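Local coordinates for protein succinyl-CoA ligase (ADP-forming) subunit alpha (Methanosaeta concilii, PDB 6HXI) that belongs to the succinyl-CoA synthetase-like CoA ligases, with a region related to the C-terminal domain of citrate synthase, and binds coenzyme A, at residues Gly195-Val200 with Glu220-Ile225. Sequence-based numbering, arbitrary orientation.
Sequences GIYEGV and ERNPAI
Tyr-197 turns its CG away from the backbone N (chi1 175°), sending the ring out of the corner the chain makes at this residue to meet Asn-222, Ala-224 and Ile-225. In Ile-225 it is CG1 that lies anti to the carbonyl carbon (chi1 -70°), which sets CG1 against the root of the ring, at Tyr-197 CB and CG. All three neighbours approach the ring obliquely. Ala-224 CB sits 3.3 Å from Tyr-197 CE2, a close apolar contact. Ile-225 CD1 packs 3.7 Å from Tyr-197 CD1, the isoleucine chain running roughly perpendicular to the tyrosine side chain. Near the hydroxyl end, Asn-222 ND2 comes within 3.4 Å of Tyr-197 CE1, its amide plane nearly perpendicular to the ring. The other end of that amide closes an Asx turn: Asn-222 OD1 accepts from Ala-224 N at 3.2 Å, the donor lying above the carbonyl plane. This turn is consistent with the loop shape that brings Ala-224 CB to the ring. No hydrogen bond crosses the contact. Glu-198, next to the tyrosine, forms a salt bridge with Arg-218 of helix 212-221. The contact thus joins the start of strand 196-201, paired with 143-145 and 172-176, to the loop linking helix 212-221 with strand 227-233 of the same sheet.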
loop_
_atom_site.group_PDB
_atom_site.type_symbol
_atom_site.label_atom_id
_atom_site.label_comp_id
_atom_site.label_asym_id
_atom_site.label_seq_id
_atom_site.Cartn_x
_atom_site.Cartn_y
_atom_site.Cartn_z
ATOM N N GLY B 195 -16.666 60.140 18.869
ATOM C CA GLY B 195 -16.838 58.705 19.015
ATOM C C GLY B 195 -16.654 58.194 20.425
ATOM O O GLY B 195 -16.338 58.959 21.342
ATOM N N ILE B 196 -16.858 56.895 20.599
ATOM C CA ILE B 196 -16.680 56.260 21.899
ATOM C C ILE B 196 -15.207 56.136 22.289
ATOM O O ILE B 196 -14.332 55.948 21.448
ATOM C CB ILE B 196 -17.405 54.876 22.054
ATOM C CG1 ILE B 196 -16.866 53.809 21.090
ATOM C CG2 ILE B 196 -18.918 54.992 21.950
ATOM C CD1 ILE B 196 -16.236 52.613 21.730
ATOM N N TYR B 197 -14.962 56.216 23.587
ATOM C CA TYR B 197 -13.696 55.885 24.199
ATOM C C TYR B 197 -13.869 54.366 24.483
ATOM O O TYR B 197 -13.066 53.550 24.032
ATOM C CB TYR B 197 -13.508 56.654 25.520
ATOM C CG TYR B 197 -12.247 56.260 26.253
ATOM C CD1 TYR B 197 -12.237 55.181 27.132
ATOM C CD2 TYR B 197 -11.052 56.942 26.040
ATOM C CE1 TYR B 197 -11.063 54.770 27.763
ATOM C CE2 TYR B 197 -9.876 56.555 26.683
ATOM C CZ TYR B 197 -9.891 55.474 27.553
ATOM O OH TYR B 197 -8.743 55.090 28.208
ATOM N N GLU B 198 -14.965 54.011 25.188
ATOM C CA GLU B 198 -15.314 52.653 25.584
ATOM C C GLU B 198 -16.830 52.439 25.470
ATOM O O GLU B 198 -17.611 53.369 25.690
ATOM C CB GLU B 198 -14.856 52.434 27.038
ATOM C CG GLU B 198 -14.805 50.991 27.480
ATOM C CD GLU B 198 -14.164 50.807 28.838
ATOM O OE1 GLU B 198 -14.885 50.936 29.851
ATOM O OE2 GLU B 198 -12.939 50.542 28.892
ATOM N N GLY B 199 -17.224 51.215 25.167
ATOM C CA GLY B 199 -18.626 50.819 25.067
ATOM C C GLY B 199 -18.857 49.435 25.639
ATOM O O GLY B 199 -18.055 48.537 25.385
ATOM N N VAL B 200 -19.930 49.242 26.422
ATOM C CA VAL B 200 -20.227 47.933 27.032
ATOM C C VAL B 200 -21.718 47.591 26.901
ATOM O O VAL B 200 -22.562 48.458 27.133
ATOM C CB VAL B 200 -19.764 47.843 28.537
ATOM C CG1 VAL B 200 -20.248 46.554 29.213
ATOM C CG2 VAL B 200 -18.248 47.972 28.680
ATOM N N GLU B 220 -17.056 57.666 35.091
ATOM C CA GLU B 220 -17.047 58.861 35.944
ATOM C C GLU B 220 -15.674 59.128 36.563
ATOM O O GLU B 220 -15.336 60.290 36.834
ATOM C CB GLU B 220 -18.088 58.734 37.057
ATOM C CG GLU B 220 -19.186 59.783 36.988
ATOM C CD GLU B 220 -18.820 61.206 37.382
ATOM O OE1 GLU B 220 -18.449 61.437 38.556
ATOM O OE2 GLU B 220 -18.988 62.109 36.532
ATOM N N ARG B 221 -14.901 58.047 36.807
ATOM C CA ARG B 221 -13.559 58.099 37.378
ATOM C C ARG B 221 -12.491 58.298 36.295
ATOM O O ARG B 221 -11.460 58.921 36.576
ATOM C CB ARG B 221 -13.256 56.831 38.185
ATOM C CG ARG B 221 -14.013 56.718 39.518
ATOM C CD ARG B 221 -13.538 55.516 40.335
ATOM N NE ARG B 221 -13.807 54.232 39.666
ATOM C CZ ARG B 221 -13.280 53.065 40.027
ATOM N NH1 ARG B 221 -12.441 52.996 41.053
ATOM N NH2 ARG B 221 -13.583 51.959 39.361
ATOM N N ASN B 222 -12.735 57.781 35.066
ATOM C CA ASN B 222 -11.805 57.888 33.941
ATOM C C ASN B 222 -11.653 59.325 33.424
ATOM O O ASN B 222 -12.625 59.897 32.935
ATOM C CB ASN B 222 -12.189 56.921 32.799
ATOM C CG ASN B 222 -11.075 56.613 31.810
ATOM O OD1 ASN B 222 -10.091 57.355 31.646
ATOM N ND2 ASN B 222 -11.226 55.510 31.089
ATOM N N PRO B 223 -10.432 59.911 33.500
ATOM C CA PRO B 223 -10.238 61.295 33.002
ATOM C C PRO B 223 -10.408 61.467 31.490
ATOM O O PRO B 223 -10.809 62.538 31.050
ATOM C CB PRO B 223 -8.805 61.646 33.430
ATOM C CG PRO B 223 -8.391 60.582 34.395
ATOM C CD PRO B 223 -9.181 59.362 34.060
ATOM N N ALA B 224 -10.118 60.422 30.711
ATOM C CA ALA B 224 -10.226 60.409 29.245
ATOM C C ALA B 224 -11.663 60.618 28.720
ATOM O O ALA B 224 -11.846 61.200 27.641
ATOM C CB ALA B 224 -9.664 59.111 28.714
ATOM N N ILE B 225 -12.667 60.142 29.504
ATOM C CA ILE B 225 -14.108 60.229 29.247
ATOM C C ILE B 225 -14.659 61.547 29.822
ATOM O O ILE B 225 -14.493 61.823 31.017
ATOM C CB ILE B 225 -14.845 58.973 29.810
ATOM C CG1 ILE B 225 -14.492 57.715 28.982
ATOM C CG2 ILE B 225 -16.383 59.183 29.892
ATOM C CD1 ILE B 225 -14.672 56.363 29.678
#